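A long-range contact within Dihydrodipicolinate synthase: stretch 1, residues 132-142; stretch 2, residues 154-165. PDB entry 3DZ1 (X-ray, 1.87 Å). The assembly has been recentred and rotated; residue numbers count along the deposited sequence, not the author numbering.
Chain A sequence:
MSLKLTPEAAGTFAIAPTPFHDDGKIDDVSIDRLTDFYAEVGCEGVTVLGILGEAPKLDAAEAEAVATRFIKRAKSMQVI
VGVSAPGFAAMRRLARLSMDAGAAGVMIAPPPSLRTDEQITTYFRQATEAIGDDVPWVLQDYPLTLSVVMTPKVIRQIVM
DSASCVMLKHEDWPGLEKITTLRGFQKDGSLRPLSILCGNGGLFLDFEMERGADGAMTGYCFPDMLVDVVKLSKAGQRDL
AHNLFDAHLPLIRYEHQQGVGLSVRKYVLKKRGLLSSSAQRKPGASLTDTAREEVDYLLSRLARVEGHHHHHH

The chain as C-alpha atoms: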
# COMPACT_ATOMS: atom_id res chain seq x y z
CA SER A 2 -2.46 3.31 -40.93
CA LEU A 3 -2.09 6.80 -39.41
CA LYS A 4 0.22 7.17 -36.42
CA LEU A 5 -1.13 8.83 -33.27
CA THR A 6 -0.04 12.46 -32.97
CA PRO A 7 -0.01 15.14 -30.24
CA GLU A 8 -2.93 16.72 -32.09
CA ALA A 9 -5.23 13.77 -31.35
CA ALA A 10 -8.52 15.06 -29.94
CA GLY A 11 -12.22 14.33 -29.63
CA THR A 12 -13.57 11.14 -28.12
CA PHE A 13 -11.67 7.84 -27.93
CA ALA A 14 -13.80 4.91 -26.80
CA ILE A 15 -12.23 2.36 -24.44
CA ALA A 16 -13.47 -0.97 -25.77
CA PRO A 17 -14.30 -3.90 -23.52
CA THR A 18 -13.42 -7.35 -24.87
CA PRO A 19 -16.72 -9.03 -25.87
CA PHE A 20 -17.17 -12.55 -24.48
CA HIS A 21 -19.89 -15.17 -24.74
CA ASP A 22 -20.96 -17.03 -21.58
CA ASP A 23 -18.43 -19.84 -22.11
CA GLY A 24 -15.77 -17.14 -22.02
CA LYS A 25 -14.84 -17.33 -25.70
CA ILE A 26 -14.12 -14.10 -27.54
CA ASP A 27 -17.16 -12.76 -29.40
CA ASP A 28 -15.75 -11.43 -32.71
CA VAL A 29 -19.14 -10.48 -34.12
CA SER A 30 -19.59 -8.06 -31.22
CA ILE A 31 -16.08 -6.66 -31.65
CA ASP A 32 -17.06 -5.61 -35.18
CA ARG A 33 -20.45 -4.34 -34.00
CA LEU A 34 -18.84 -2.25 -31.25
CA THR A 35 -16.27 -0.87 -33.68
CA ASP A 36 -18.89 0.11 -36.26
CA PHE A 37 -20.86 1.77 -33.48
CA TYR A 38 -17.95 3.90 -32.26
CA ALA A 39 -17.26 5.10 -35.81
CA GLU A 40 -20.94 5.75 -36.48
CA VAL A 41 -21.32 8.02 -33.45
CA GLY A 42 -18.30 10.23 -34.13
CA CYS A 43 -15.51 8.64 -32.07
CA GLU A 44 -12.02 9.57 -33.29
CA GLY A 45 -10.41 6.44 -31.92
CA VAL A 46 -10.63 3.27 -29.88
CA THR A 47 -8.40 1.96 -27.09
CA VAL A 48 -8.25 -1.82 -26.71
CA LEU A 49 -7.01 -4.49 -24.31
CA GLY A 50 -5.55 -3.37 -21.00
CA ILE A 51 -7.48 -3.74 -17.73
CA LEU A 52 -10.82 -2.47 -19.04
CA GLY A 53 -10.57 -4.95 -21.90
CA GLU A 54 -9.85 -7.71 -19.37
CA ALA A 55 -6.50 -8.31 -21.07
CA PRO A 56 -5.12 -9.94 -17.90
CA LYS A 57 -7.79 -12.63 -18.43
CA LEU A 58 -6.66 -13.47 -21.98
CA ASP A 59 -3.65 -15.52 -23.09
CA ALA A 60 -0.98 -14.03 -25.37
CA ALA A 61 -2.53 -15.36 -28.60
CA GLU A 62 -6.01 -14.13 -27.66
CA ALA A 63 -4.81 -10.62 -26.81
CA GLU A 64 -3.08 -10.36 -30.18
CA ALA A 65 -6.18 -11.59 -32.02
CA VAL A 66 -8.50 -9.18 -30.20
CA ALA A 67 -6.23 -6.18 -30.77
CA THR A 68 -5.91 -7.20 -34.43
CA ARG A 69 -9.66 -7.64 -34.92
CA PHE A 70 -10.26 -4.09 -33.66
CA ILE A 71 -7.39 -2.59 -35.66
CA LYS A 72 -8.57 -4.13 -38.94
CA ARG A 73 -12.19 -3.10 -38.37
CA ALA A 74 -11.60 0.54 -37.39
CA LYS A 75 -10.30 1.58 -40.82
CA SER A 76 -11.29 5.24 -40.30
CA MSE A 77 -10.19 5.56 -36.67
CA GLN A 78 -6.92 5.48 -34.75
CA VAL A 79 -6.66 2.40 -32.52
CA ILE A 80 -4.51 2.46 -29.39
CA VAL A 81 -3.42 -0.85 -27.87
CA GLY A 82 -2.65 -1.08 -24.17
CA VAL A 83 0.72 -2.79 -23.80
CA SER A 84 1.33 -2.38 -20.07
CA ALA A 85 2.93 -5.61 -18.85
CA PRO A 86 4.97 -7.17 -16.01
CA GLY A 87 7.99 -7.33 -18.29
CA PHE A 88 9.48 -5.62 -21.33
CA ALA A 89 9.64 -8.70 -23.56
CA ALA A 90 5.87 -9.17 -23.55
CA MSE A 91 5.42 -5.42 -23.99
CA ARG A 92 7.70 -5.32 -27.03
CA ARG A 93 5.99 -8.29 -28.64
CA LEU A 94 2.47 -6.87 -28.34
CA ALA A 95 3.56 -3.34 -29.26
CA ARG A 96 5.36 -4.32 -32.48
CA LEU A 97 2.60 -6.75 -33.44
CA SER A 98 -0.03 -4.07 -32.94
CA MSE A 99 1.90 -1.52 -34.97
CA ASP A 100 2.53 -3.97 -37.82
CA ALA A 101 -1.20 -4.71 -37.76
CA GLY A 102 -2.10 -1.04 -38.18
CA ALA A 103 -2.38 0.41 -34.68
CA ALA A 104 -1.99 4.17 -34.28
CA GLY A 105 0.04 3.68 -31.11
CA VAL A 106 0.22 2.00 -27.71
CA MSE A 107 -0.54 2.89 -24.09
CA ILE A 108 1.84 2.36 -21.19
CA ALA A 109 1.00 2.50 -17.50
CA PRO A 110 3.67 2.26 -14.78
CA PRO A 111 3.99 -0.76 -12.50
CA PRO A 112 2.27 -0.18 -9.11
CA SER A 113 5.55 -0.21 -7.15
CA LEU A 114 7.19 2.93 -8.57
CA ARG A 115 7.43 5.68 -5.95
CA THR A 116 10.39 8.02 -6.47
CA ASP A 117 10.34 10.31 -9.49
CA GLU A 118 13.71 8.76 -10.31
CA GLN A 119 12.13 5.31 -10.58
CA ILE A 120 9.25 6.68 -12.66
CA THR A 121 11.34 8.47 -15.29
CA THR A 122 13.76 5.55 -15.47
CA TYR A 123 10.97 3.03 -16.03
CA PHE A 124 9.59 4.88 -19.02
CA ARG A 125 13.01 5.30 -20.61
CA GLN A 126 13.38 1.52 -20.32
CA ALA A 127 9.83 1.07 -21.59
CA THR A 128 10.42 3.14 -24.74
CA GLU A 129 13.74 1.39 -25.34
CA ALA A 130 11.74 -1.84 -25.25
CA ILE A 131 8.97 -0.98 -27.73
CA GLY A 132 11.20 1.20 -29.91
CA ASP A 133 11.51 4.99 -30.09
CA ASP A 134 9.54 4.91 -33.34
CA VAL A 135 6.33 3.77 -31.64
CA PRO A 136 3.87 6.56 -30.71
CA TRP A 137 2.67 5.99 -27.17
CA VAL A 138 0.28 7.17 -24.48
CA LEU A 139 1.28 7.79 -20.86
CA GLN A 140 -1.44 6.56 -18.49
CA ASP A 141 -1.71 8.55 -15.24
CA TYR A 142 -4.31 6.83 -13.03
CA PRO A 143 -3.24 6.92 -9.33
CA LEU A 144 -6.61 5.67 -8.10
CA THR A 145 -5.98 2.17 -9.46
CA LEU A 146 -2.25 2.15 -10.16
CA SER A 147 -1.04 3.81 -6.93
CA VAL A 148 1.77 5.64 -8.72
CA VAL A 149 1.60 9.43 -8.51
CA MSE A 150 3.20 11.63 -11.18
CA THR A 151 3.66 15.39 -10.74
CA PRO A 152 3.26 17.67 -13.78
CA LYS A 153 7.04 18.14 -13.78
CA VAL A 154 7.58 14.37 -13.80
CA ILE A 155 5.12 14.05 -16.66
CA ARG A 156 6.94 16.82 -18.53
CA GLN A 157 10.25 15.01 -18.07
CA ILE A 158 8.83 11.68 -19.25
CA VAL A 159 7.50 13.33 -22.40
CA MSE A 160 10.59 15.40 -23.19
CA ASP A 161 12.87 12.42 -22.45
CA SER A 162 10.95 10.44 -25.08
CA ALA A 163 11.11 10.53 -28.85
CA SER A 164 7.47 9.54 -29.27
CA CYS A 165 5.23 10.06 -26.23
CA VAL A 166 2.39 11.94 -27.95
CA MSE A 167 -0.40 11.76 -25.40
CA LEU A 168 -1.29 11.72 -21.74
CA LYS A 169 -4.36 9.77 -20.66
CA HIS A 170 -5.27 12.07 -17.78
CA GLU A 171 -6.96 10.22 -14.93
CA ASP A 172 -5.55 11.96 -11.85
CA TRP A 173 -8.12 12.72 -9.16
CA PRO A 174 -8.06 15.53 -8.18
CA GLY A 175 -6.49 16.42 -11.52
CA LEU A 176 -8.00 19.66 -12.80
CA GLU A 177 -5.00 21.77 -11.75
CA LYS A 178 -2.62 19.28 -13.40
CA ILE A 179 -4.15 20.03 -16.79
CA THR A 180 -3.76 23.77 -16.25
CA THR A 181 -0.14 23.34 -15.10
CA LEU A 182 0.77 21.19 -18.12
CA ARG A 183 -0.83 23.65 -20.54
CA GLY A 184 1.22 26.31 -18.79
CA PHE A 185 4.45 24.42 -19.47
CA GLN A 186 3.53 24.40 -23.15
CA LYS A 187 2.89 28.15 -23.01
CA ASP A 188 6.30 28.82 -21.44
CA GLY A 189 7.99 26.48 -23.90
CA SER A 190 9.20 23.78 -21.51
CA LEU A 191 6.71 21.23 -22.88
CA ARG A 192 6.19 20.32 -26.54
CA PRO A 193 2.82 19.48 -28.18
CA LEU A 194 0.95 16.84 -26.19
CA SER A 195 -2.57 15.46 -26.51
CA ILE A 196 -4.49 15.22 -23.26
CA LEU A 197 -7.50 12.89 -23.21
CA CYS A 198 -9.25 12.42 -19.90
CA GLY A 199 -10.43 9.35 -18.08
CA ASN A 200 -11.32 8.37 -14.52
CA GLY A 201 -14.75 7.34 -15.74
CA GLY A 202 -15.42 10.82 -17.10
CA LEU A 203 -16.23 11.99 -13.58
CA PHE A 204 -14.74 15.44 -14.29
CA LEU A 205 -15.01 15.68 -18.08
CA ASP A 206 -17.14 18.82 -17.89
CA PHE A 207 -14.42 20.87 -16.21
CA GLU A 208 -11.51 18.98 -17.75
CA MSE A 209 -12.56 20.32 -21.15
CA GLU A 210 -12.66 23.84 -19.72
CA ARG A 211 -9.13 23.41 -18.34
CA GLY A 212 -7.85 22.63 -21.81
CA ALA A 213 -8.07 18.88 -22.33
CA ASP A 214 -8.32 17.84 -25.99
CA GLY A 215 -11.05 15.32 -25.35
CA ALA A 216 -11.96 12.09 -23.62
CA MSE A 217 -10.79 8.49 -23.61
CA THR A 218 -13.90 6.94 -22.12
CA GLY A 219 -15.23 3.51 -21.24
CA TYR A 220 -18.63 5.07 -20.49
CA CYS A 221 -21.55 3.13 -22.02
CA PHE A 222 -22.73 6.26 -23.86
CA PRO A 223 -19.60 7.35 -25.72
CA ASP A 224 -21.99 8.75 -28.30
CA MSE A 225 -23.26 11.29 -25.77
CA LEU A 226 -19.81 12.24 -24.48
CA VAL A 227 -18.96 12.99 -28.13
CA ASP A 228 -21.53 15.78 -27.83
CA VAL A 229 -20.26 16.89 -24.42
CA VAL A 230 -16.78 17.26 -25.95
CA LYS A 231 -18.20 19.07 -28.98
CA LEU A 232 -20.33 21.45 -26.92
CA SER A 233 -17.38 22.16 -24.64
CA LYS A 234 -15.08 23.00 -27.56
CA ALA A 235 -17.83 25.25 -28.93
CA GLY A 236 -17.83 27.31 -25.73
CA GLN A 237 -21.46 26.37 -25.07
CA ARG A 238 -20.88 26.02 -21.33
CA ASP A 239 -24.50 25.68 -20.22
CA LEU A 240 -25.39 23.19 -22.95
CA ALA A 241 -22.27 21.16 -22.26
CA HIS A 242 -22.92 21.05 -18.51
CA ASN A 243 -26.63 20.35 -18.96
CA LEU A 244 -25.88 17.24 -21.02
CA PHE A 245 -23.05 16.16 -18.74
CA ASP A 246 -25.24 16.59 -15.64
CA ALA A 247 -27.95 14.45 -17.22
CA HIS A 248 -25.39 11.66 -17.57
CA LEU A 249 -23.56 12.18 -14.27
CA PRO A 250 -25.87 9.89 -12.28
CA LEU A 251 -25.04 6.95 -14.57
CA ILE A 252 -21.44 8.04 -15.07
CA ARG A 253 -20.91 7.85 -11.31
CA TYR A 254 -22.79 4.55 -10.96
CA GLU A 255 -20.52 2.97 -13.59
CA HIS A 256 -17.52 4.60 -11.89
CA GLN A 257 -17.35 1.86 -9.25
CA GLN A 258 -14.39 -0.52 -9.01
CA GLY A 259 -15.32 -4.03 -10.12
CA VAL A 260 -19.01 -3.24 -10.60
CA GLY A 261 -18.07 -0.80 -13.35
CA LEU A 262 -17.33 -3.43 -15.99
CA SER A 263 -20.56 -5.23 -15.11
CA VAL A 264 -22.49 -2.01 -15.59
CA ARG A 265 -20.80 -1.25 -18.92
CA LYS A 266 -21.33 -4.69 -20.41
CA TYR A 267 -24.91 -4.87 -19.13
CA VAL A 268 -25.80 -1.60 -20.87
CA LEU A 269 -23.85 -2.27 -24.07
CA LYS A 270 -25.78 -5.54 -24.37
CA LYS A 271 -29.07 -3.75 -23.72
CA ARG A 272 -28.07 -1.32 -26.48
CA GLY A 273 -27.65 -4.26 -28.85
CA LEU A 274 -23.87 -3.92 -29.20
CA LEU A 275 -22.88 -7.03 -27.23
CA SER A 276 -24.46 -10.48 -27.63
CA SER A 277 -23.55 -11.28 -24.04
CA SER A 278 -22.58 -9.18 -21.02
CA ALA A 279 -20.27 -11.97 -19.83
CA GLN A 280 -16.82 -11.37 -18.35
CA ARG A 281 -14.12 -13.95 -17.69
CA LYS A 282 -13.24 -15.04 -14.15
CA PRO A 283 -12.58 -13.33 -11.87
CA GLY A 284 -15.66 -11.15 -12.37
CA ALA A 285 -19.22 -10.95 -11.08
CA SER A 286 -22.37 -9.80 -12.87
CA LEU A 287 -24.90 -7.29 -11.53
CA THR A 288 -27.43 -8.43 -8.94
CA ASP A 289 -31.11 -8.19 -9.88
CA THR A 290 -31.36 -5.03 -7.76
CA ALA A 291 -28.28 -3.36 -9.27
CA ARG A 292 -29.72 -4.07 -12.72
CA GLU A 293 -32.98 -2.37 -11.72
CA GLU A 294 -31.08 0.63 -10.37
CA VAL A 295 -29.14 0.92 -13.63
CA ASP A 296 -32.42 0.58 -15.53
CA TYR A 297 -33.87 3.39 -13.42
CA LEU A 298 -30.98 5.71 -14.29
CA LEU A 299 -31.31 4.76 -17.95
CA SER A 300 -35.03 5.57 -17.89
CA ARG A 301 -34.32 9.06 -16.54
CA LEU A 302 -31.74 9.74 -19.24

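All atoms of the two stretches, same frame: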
# COMPACT_ATOMS: atom_id res chain seq x y z
N GLY A 132 10.59 0.50 -28.80
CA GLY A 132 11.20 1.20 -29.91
C GLY A 132 10.81 2.66 -29.89
O GLY A 132 9.65 2.99 -29.67
N ASP A 133 11.78 3.55 -30.11
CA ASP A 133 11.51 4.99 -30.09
C ASP A 133 10.64 5.47 -31.25
O ASP A 133 10.24 6.63 -31.30
CB ASP A 133 12.82 5.77 -30.09
CG ASP A 133 13.69 5.44 -28.90
OD1 ASP A 133 13.18 5.46 -27.76
OD2 ASP A 133 14.90 5.17 -29.10
N ASP A 134 10.35 4.57 -32.18
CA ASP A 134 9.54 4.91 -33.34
C ASP A 134 8.05 4.68 -33.10
O ASP A 134 7.21 5.06 -33.92
CB ASP A 134 9.99 4.07 -34.55
CG ASP A 134 9.90 2.58 -34.29
OD1 ASP A 134 10.54 2.09 -33.33
OD2 ASP A 134 9.18 1.89 -35.05
N VAL A 135 7.72 4.07 -31.97
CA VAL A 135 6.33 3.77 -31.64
C VAL A 135 5.64 4.87 -30.84
O VAL A 135 6.05 5.17 -29.71
CB VAL A 135 6.24 2.44 -30.86
CG1 VAL A 135 4.78 2.12 -30.53
CG2 VAL A 135 6.87 1.32 -31.67
N PRO A 136 4.60 5.49 -31.41
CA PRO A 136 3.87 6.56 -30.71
C PRO A 136 3.22 5.93 -29.49
O PRO A 136 2.64 4.85 -29.59
CB PRO A 136 2.83 7.00 -31.74
CG PRO A 136 3.45 6.64 -33.05
CD PRO A 136 4.05 5.29 -32.76
N TRP A 137 3.29 6.58 -28.33
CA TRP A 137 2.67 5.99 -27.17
C TRP A 137 1.94 6.97 -26.27
O TRP A 137 2.13 8.19 -26.36
CB TRP A 137 3.68 5.17 -26.36
CG TRP A 137 4.82 5.95 -25.78
CD1 TRP A 137 5.90 6.46 -26.45
CD2 TRP A 137 5.01 6.29 -24.40
NE1 TRP A 137 6.75 7.08 -25.57
CE2 TRP A 137 6.23 6.99 -24.30
CE3 TRP A 137 4.26 6.06 -23.23
CZ2 TRP A 137 6.72 7.47 -23.09
CZ3 TRP A 137 4.76 6.53 -22.02
CH2 TRP A 137 5.97 7.23 -21.96
N VAL A 138 1.10 6.41 -25.41
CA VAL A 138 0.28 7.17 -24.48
C VAL A 138 0.66 6.87 -23.03
O VAL A 138 0.72 5.71 -22.63
CB VAL A 138 -1.21 6.80 -24.67
CG1 VAL A 138 -2.08 7.62 -23.72
CG2 VAL A 138 -1.61 7.01 -26.12
N LEU A 139 0.91 7.93 -22.27
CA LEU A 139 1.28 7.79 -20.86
C LEU A 139 -0.00 7.76 -20.03
O LEU A 139 -0.77 8.73 -20.03
CB LEU A 139 2.15 8.98 -20.43
CG LEU A 139 2.54 9.05 -18.94
CD1 LEU A 139 3.31 7.80 -18.55
CD2 LEU A 139 3.36 10.30 -18.69
N GLN A 140 -0.25 6.66 -19.32
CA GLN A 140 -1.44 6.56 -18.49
C GLN A 140 -1.15 6.97 -17.05
O GLN A 140 -0.30 6.38 -16.38
CB GLN A 140 -2.02 5.14 -18.51
CG GLN A 140 -3.16 4.95 -17.52
CD GLN A 140 -3.85 3.60 -17.66
OE1 GLN A 140 -3.20 2.60 -17.94
NE2 GLN A 140 -5.16 3.58 -17.45
N ASP A 141 -1.86 7.99 -16.59
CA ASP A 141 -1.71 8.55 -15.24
C ASP A 141 -3.03 8.31 -14.49
O ASP A 141 -3.96 9.11 -14.59
CB ASP A 141 -1.41 10.04 -15.35
CG ASP A 141 -1.27 10.72 -14.00
OD1 ASP A 141 -1.12 10.02 -12.97
OD2 ASP A 141 -1.31 11.97 -13.97
N TYR A 142 -3.09 7.22 -13.74
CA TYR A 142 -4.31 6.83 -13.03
C TYR A 142 -3.97 6.32 -11.63
O TYR A 142 -4.06 5.13 -11.35
CB TYR A 142 -5.00 5.75 -13.86
CG TYR A 142 -6.41 5.37 -13.46
CD1 TYR A 142 -7.20 6.21 -12.67
CD2 TYR A 142 -6.99 4.20 -13.96
CE1 TYR A 142 -8.52 5.89 -12.38
CE2 TYR A 142 -8.31 3.87 -13.68
CZ TYR A 142 -9.07 4.72 -12.89
OH TYR A 142 -10.38 4.39 -12.63
N VAL A 154 7.13 15.73 -13.49
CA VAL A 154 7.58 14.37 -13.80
C VAL A 154 7.01 13.98 -15.16
O VAL A 154 7.69 13.37 -15.98
CB VAL A 154 7.11 13.35 -12.72
CG1 VAL A 154 7.16 11.93 -13.28
CG2 VAL A 154 8.01 13.44 -11.50
N ILE A 155 5.75 14.34 -15.39
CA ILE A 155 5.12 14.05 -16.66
C ILE A 155 5.89 14.76 -17.77
O ILE A 155 6.20 14.16 -18.80
CB ILE A 155 3.65 14.51 -16.67
CG1 ILE A 155 2.83 13.61 -15.74
CG2 ILE A 155 3.09 14.46 -18.10
CD1 ILE A 155 1.40 14.08 -15.52
N ARG A 156 6.20 16.04 -17.55
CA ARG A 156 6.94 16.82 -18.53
C ARG A 156 8.27 16.16 -18.88
O ARG A 156 8.65 16.09 -20.06
CB ARG A 156 7.19 18.24 -18.02
CG ARG A 156 8.07 19.07 -18.95
CD ARG A 156 8.23 20.50 -18.44
NE ARG A 156 8.88 20.55 -17.14
CZ ARG A 156 9.04 21.66 -16.42
NH1 ARG A 156 8.59 22.82 -16.88
NH2 ARG A 156 9.64 21.60 -15.24
N GLN A 157 8.97 15.68 -17.86
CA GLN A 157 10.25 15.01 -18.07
C GLN A 157 10.09 13.73 -18.89
O GLN A 157 10.86 13.48 -19.81
CB GLN A 157 10.89 14.70 -16.72
CG GLN A 157 12.18 13.90 -16.80
CD GLN A 157 13.02 14.05 -15.54
OE1 GLN A 157 12.49 14.10 -14.43
NE2 GLN A 157 14.34 14.10 -15.71
N ILE A 158 9.09 12.93 -18.54
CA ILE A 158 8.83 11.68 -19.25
C ILE A 158 8.61 11.95 -20.73
O ILE A 158 9.16 11.27 -21.59
CB ILE A 158 7.56 10.97 -18.71
CG1 ILE A 158 7.80 10.52 -17.27
CG2 ILE A 158 7.19 9.79 -19.60
CD1 ILE A 158 6.55 10.00 -16.59
N VAL A 159 7.80 12.96 -21.02
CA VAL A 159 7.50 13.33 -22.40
C VAL A 159 8.72 13.85 -23.15
O VAL A 159 9.04 13.38 -24.24
CB VAL A 159 6.39 14.39 -22.46
CG1 VAL A 159 6.20 14.87 -23.89
CG2 VAL A 159 5.08 13.82 -21.92
N MSE A 160 9.41 14.82 -22.55
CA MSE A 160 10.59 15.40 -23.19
C MSE A 160 11.77 14.43 -23.29
O MSE A 160 12.65 14.61 -24.14
CB MSE A 160 11.00 16.68 -22.46
CG MSE A 160 9.93 17.77 -22.50
SE MSE A 160 9.34 18.26 -24.29
CE MSE A 160 10.67 19.61 -24.68
N ASP A 161 11.80 13.42 -22.42
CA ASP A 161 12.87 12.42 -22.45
C ASP A 161 12.61 11.43 -23.59
O ASP A 161 13.52 10.76 -24.07
CB ASP A 161 12.91 11.62 -21.15
CG ASP A 161 13.74 12.27 -20.06
OD1 ASP A 161 14.31 13.36 -20.29
OD2 ASP A 161 13.81 11.68 -18.96
N SER A 162 11.35 11.36 -24.03
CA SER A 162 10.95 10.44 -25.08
C SER A 162 10.95 11.02 -26.49
O SER A 162 10.78 12.22 -26.70
CB SER A 162 9.56 9.89 -24.80
OG SER A 162 8.58 10.86 -25.12
N ALA A 163 11.11 10.13 -27.46
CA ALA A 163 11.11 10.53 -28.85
C ALA A 163 9.68 10.55 -29.35
O ALA A 163 9.32 11.38 -30.18
CB ALA A 163 11.94 9.55 -29.68
N SER A 164 8.85 9.66 -28.80
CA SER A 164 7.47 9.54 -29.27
C SER A 164 6.29 9.48 -28.30
O SER A 164 5.26 8.89 -28.63
CB SER A 164 7.39 8.32 -30.19
OG SER A 164 8.38 8.38 -31.21
N CYS A 165 6.40 10.06 -27.10
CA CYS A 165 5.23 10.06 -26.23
C CYS A 165 4.40 11.22 -26.79
O CYS A 165 4.82 12.38 -26.71
CB CYS A 165 5.58 10.34 -24.77
SG CYS A 165 4.08 10.37 -23.73
O HOH W 1 11.85 7.32 -26.58
O HOH W 2 6.89 8.08 -34.07
O HOH W 3 9.22 7.33 -27.11

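Strand 137-141 and the helix through I155 and I158 run nearly antiparallel, their axes at 164° and 10.6 Å apart at closest approach, so side chains fill the space between them. Beyond the helix the chain turns back and enters the sheet beside the strand: W137 and C165 form a parallel bridge, where W137 N donates to S164 O (3.1 Å). The same carbonyl receives a CA-H...O contact from P136 CA (3.4 Å to S164 O). Ahead of the strand, a type I turn from G132 to V135, closed by V135 N to G132 O (3.2 Å), brings D133 O within 2.6 Å of S164 OG, which donates to it. Water 2 bridges D134 O and S164 OG, and water 1 links D133 OD1 to A163 N.

W137 and C165 point to the same face of the sheet. C165 SG sits 3.9 Å from the centroid of the W137 six-membered ring, 8° off its normal, a sulfur-aromatic contact over the face. I158 meets the ring edge (W137 CH2 to I158 CG2, 3.7 Å). W137 NE1 lies 3.4 Å from C165 N, but both are donors; water 3 instead accepts from W137 NE1 and S164 N. Farther along, L139 CD2 packs against I158 CD1 (3.8 Å) and I155 CG2 (4.2 Å), extending the apolar layer beneath the helix.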